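Local coordinates for enoyl-CoA hydratase/isomerase family protein (Ruegeria pomeroyi, PDB 3L3S) that probably acts as a hydro-lyase of the crotonase superfamily, with a likely role in fatty acid metabolism, at residues I114-G119 / C138-Q143; L30-I35 / V86-E91. One frame throughout, in Å; residues are numbered along the deposited sequence.

Interaction 1. Residues I114-G119 / C138-Q143; sequences IATAAG and CLPGVQ
Thr116 and Cys138 sit side by side as a parallel bridge, with CA atoms 4.7 Å apart and both side chains on the same face of the sheet. Two backbone hydrogen bonds fix this pairing: Cys138 N donates to Ala115 O at 3.1 Å, and Ala117 N donates to Cys138 O at 3.2 Å. The two differ in approach, since Ala117 N lies 40° above the carbonyl plane of Cys138, whereas Cys138 N is tilted only 23° from that of Ala115. A CA-H...O contact from Thr116 CA to Cys138 O (3.4 Å) supplements the pair, so that one carbonyl receives both a peptide N-H and a CA-H.

The tight part is at Thr116, whose OG1, anti to its backbone N (chi1 154°), reaches Pro140 CG at 3.3 Å and packs almost as closely on CD; the side chains cross at about a right angle. Ala117 CB meets the same ring, at 4.2 Å from Pro140 CD. Leu139 turns back only with CD2, 4.2 Å from Ala117 O. Beyond Pro140 the chains part: Gln143 is exposed to solvent, while Val142 packs on Arg208 of the second subunit.

Ala117 is the N-cap of helix 118-124, so the bridge lies directly at the turn from strand to helix; in crotonase relatives this helix start supplies an oxyanion-hole N-H, a role that probably falls to Ala118 here. Strand 114-116 is the middle member of a three-stranded parallel sheet, between 62-64 and 137-138, and Ala115 and Leu139 both pack on Leu120 of helix 118-124.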
loop_
_atom_site.group_PDB
_atom_site.type_symbol
_atom_site.label_atom_id
_atom_site.label_comp_id
_atom_site.label_asym_id
_atom_site.label_seq_id
_atom_site.Cartn_x
_atom_site.Cartn_y
_atom_site.Cartn_z
ATOM N N ILE B 114 0.915 -4.342 -24.943
ATOM C CA ILE B 114 -0.089 -4.812 -23.996
ATOM C C ILE B 114 0.314 -6.032 -23.156
ATOM O O ILE B 114 0.848 -7.027 -23.662
ATOM C CB ILE B 114 -1.509 -4.967 -24.661
ATOM C CG1 ILE B 114 -2.580 -5.342 -23.613
ATOM C CG2 ILE B 114 -1.465 -5.936 -25.826
ATOM C CD1 ILE B 114 -4.025 -5.379 -24.126
ATOM N N ALA B 115 0.120 -5.884 -21.849
ATOM C CA ALA B 115 0.405 -6.933 -20.871
ATOM C C ALA B 115 -0.958 -7.339 -20.311
ATOM O O ALA B 115 -1.585 -6.599 -19.543
ATOM C CB ALA B 115 1.322 -6.401 -19.777
ATOM N N THR B 116 -1.445 -8.481 -20.781
ATOM C CA THR B 116 -2.757 -8.982 -20.369
ATOM C C THR B 116 -2.756 -10.354 -19.711
ATOM O O THR B 116 -1.988 -11.238 -20.091
ATOM C CB THR B 116 -3.806 -8.926 -21.538
ATOM O OG1 THR B 116 -4.827 -9.910 -21.343
ATOM C CG2 THR B 116 -3.160 -9.149 -22.887
ATOM N N ALA B 117 -3.651 -10.497 -18.729
ATOM C CA ALA B 117 -3.872 -11.717 -17.951
ATOM C C ALA B 117 -2.582 -12.183 -17.287
ATOM O O ALA B 117 -1.944 -11.388 -16.595
ATOM C CB ALA B 117 -4.501 -12.811 -18.839
ATOM N N ALA B 118 -2.161 -13.424 -17.550
ATOM C CA ALA B 118 -0.922 -13.971 -16.986
ATOM C C ALA B 118 0.319 -13.219 -17.483
ATOM O O ALA B 118 1.405 -13.354 -16.922
ATOM C CB ALA B 118 -0.814 -15.468 -17.265
ATOM N N GLY B 119 0.109 -12.386 -18.505
ATOM C CA GLY B 119 1.151 -11.555 -19.078
ATOM C C GLY B 119 1.409 -10.348 -18.202
ATOM O O GLY B 119 2.535 -9.835 -18.154
ATOM N N CYS B 138 -4.060 -4.964 -18.778
ATOM C CA CYS B 138 -5.384 -5.533 -18.620
ATOM C C CYS B 138 -5.446 -6.842 -17.857
ATOM O O CYS B 138 -4.456 -7.565 -17.737
ATOM C CB CYS B 138 -5.986 -5.751 -20.017
ATOM S SG CYS B 138 -7.696 -6.279 -20.062
ATOM N N LEU B 139 -6.647 -7.093 -17.330
ATOM C CA LEU B 139 -7.043 -8.315 -16.628
ATOM C C LEU B 139 -8.456 -8.558 -17.226
ATOM O O LEU B 139 -9.460 -8.195 -16.616
ATOM C CB LEU B 139 -7.091 -8.126 -15.098
ATOM C CG LEU B 139 -5.810 -8.018 -14.259
ATOM C CD1 LEU B 139 -6.154 -8.036 -12.775
ATOM C CD2 LEU B 139 -4.848 -9.146 -14.583
ATOM N N PRO B 140 -8.538 -9.217 -18.415
ATOM C CA PRO B 140 -9.782 -9.508 -19.147
ATOM C C PRO B 140 -10.678 -10.718 -18.859
ATOM O O PRO B 140 -11.550 -11.021 -19.675
ATOM C CB PRO B 140 -9.284 -9.549 -20.584
ATOM C CG PRO B 140 -8.013 -10.329 -20.437
ATOM C CD PRO B 140 -7.386 -9.790 -19.153
ATOM N N GLY B 141 -10.495 -11.374 -17.715
ATOM C CA GLY B 141 -11.284 -12.557 -17.372
ATOM C C GLY B 141 -12.802 -12.521 -17.398
ATOM O O GLY B 141 -13.434 -13.436 -17.935
ATOM N N VAL B 142 -13.380 -11.463 -16.834
ATOM C CA VAL B 142 -14.833 -11.277 -16.772
ATOM C C VAL B 142 -15.543 -11.246 -18.135
ATOM O O VAL B 142 -16.679 -11.708 -18.262
ATOM C CB VAL B 142 -15.196 -10.013 -15.963
ATOM C CG1 VAL B 142 -14.992 -10.273 -14.482
ATOM C CG2 VAL B 142 -14.357 -8.821 -16.412
ATOM N N GLN B 143 -14.818 -10.777 -19.148
ATOM C CA GLN B 143 -15.311 -10.665 -20.517
ATOM C C GLN B 143 -15.333 -12.024 -21.222
ATOM O O GLN B 143 -16.068 -12.211 -22.193
ATOM C CB GLN B 143 -14.416 -9.714 -21.314
ATOM C CG GLN B 143 -14.003 -8.442 -20.581
ATOM C CD GLN B 143 -12.907 -7.676 -21.305
ATOM O OE1 GLN B 143 -12.022 -8.265 -21.934
ATOM N NE2 GLN B 143 -12.961 -6.355 -21.217
#

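Interaction 2. Residues L30-I35 / V86-E91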
loop_
_atom_site.group_PDB
_atom_site.type_symbol
_atom_site.label_atom_id
_atom_site.label_comp_id
_atom_site.label_asym_id
_atom_site.label_seq_id
_atom_site.Cartn_x
_atom_site.Cartn_y
_atom_site.Cartn_z
ATOM N N LEU B 30 2.083 -17.771 -22.780
ATOM C CA LEU B 30 2.569 -18.595 -21.689
ATOM C C LEU B 30 1.896 -19.964 -21.770
ATOM O O LEU B 30 0.963 -20.273 -21.017
ATOM C CB LEU B 30 2.320 -17.927 -20.330
ATOM C CG LEU B 30 3.138 -16.666 -20.043
ATOM C CD1 LEU B 30 2.549 -15.906 -18.894
ATOM C CD2 LEU B 30 4.578 -16.999 -19.755
ATOM N N SER B 31 2.329 -20.753 -22.756
ATOM C CA SER B 31 1.847 -22.121 -22.937
ATOM C C SER B 31 2.589 -22.961 -21.882
ATOM O O SER B 31 3.456 -22.431 -21.173
ATOM C CB SER B 31 2.166 -22.621 -24.354
ATOM O OG SER B 31 3.557 -22.639 -24.620
ATOM N N ARG B 32 2.274 -24.250 -21.773
ATOM C CA ARG B 32 2.944 -25.101 -20.791
ATOM C C ARG B 32 4.443 -25.237 -21.087
ATOM O O ARG B 32 5.266 -25.205 -20.168
ATOM C CB ARG B 32 2.241 -26.460 -20.693
ATOM C CG ARG B 32 2.760 -27.391 -19.592
ATOM C CD ARG B 32 2.716 -26.773 -18.182
ATOM N NE ARG B 32 3.521 -27.555 -17.246
ATOM C CZ ARG B 32 4.827 -27.390 -17.046
ATOM N NH1 ARG B 32 5.498 -26.455 -17.702
ATOM N NH2 ARG B 32 5.467 -28.180 -16.200
ATOM N N ALA B 33 4.785 -25.250 -22.376
ATOM C CA ALA B 33 6.170 -25.365 -22.831
ATOM C C ALA B 33 6.955 -24.063 -22.647
ATOM O O ALA B 33 8.179 -24.091 -22.544
ATOM C CB ALA B 33 6.206 -25.811 -24.297
HETATM N N MSE B 34 6.239 -22.936 -22.615
HETATM C CA MSE B 34 6.846 -21.614 -22.431
HETATM C C MSE B 34 7.138 -21.391 -20.948
HETATM O O MSE B 34 8.194 -20.864 -20.592
HETATM C CB MSE B 34 5.938 -20.503 -22.992
HETATM C CG MSE B 34 6.430 -19.061 -22.782
HETATM SE SE MSE B 34 8.072 -18.580 -23.719
HETATM C CE MSE B 34 7.260 -17.708 -25.253
ATOM N N ILE B 35 6.208 -21.824 -20.098
ATOM C CA ILE B 35 6.343 -21.723 -18.645
ATOM C C ILE B 35 7.534 -22.582 -18.197
ATOM O O ILE B 35 8.341 -22.133 -17.393
ATOM C CB ILE B 35 5.031 -22.156 -17.938
ATOM C CG1 ILE B 35 3.948 -21.098 -18.181
ATOM C CG2 ILE B 35 5.243 -22.371 -16.425
ATOM C CD1 ILE B 35 2.536 -21.589 -17.958
ATOM N N VAL B 86 -5.228 -28.395 -17.190
ATOM C CA VAL B 86 -5.381 -27.050 -16.640
ATOM C C VAL B 86 -4.811 -26.954 -15.211
ATOM O O VAL B 86 -4.233 -25.934 -14.841
ATOM C CB VAL B 86 -6.855 -26.558 -16.816
ATOM C CG1 VAL B 86 -7.489 -26.045 -15.528
ATOM C CG2 VAL B 86 -6.906 -25.498 -17.905
ATOM N N THR B 87 -4.871 -28.067 -14.476
ATOM C CA THR B 87 -4.350 -28.165 -13.113
ATOM C C THR B 87 -2.817 -28.172 -13.148
ATOM O O THR B 87 -2.175 -27.535 -12.316
ATOM C CB THR B 87 -4.904 -29.427 -12.394
ATOM O OG1 THR B 87 -6.338 -29.358 -12.354
ATOM C CG2 THR B 87 -4.395 -29.528 -10.966
ATOM N N ASP B 88 -2.249 -28.844 -14.148
ATOM C CA ASP B 88 -0.798 -28.915 -14.333
ATOM C C ASP B 88 -0.272 -27.550 -14.798
ATOM O O ASP B 88 0.769 -27.085 -14.317
ATOM C CB ASP B 88 -0.451 -30.014 -15.354
ATOM C CG ASP B 88 1.015 -30.017 -15.744
ATOM O OD1 ASP B 88 1.839 -30.562 -14.985
ATOM O OD2 ASP B 88 1.342 -29.438 -16.799
ATOM N N LEU B 89 -1.034 -26.915 -15.693
ATOM C CA LEU B 89 -0.716 -25.609 -16.275
ATOM C C LEU B 89 -0.605 -24.509 -15.225
ATOM O O LEU B 89 0.441 -23.881 -15.111
ATOM C CB LEU B 89 -1.761 -25.223 -17.346
ATOM C CG LEU B 89 -1.699 -23.880 -18.094
ATOM C CD1 LEU B 89 -0.502 -23.812 -19.024
ATOM C CD2 LEU B 89 -2.976 -23.684 -18.890
ATOM N N PHE B 90 -1.665 -24.338 -14.436
ATOM C CA PHE B 90 -1.718 -23.318 -13.393
ATOM C C PHE B 90 -0.770 -23.527 -12.206
ATOM O O PHE B 90 -0.195 -22.550 -11.710
ATOM C CB PHE B 90 -3.162 -23.091 -12.931
ATOM C CG PHE B 90 -4.085 -22.603 -14.023
ATOM C CD1 PHE B 90 -3.658 -21.645 -14.968
ATOM C CD2 PHE B 90 -5.381 -23.125 -14.136
ATOM C CE1 PHE B 90 -4.517 -21.218 -16.021
ATOM C CE2 PHE B 90 -6.253 -22.709 -15.181
ATOM C CZ PHE B 90 -5.813 -21.755 -16.126
ATOM N N GLU B 91 -0.581 -24.786 -11.780
ATOM C CA GLU B 91 0.338 -25.114 -10.677
ATOM C C GLU B 91 1.792 -24.843 -11.074
ATOM O O GLU B 91 2.601 -24.395 -10.247
ATOM C CB GLU B 91 0.170 -26.570 -10.210
ATOM C CG GLU B 91 -1.029 -26.786 -9.269
ATOM C CD GLU B 91 -1.410 -28.256 -9.033
ATOM O OE1 GLU B 91 -2.442 -28.477 -8.366
ATOM O OE2 GLU B 91 -0.713 -29.187 -9.506
#
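Arg32 and Asp88 form the polar half of this contact between the start of helix 32-45 and helix 84-101. The salt bridge is one-pronged: Arg32 NE donates to Asp88 OD2 at 2.9 Å, on the syn side of the carboxylate, with a bent N-H...O angle of 140°. The oxygen lies close to the guanidinium plane and meets its edge, and the two flat groups are turned 26° from each other. A bend at chi2 (56°) directs Arg32 CD so that it lies 3.3 Å from Asp88 OD2 as well as 4.1 Å from Leu89 CA.

The apolar half centres on one methyl. Leu89 CD1 rests 3.9 Å from Ile35 CD1, their side chains crossing at about a right angle, and is covered by the first turn of the other helix through Arg32 N, also at 3.9 Å, and Arg32 CB at 4.2 Å. Ile35 continues the packing onto Cys93 and Leu96, further along helix 84-101. Phe90, on the same helix, stacks edge-to-face with Phe243 of the second subunit.

Capping is the third element: Ser31 is the N-cap of helix 32-45, and its OG receives a weak bond from Met34 N, within its own segment.

An alanine here in place of Arg32, keeping only CB, would probably leave the Asp88 carboxylate without its mate and uncover Leu89 CA where CD now lies.

The chemistry implies a division by depth: a charged pair lies at the exposed margin, while Leu89 and Ile35 pack in the buried part.

Interaction 1 is a matter of backbone: a parallel bridge with two backbone hydrogen bonds and a little proline packing, at a strand-to-helix turn. Interaction 2 joins two helices mainly through side chains, with a salt bridge at the surface and leucine and isoleucine methyls inside, one leucine methyl also resting on the backbone of the helix start. Both are partly buried, with three buried residues among the six that touch, yet only interaction 2 includes an exposed one, Asp88. They share no element, but each includes an N-cap, Ala117 or Ser31. Their centres lie 16 Å apart, and they meet where Leu30 CD1 packs 3.4 Å from Ala118 O; His67 borders both, touched by Ala118 and by Ile35.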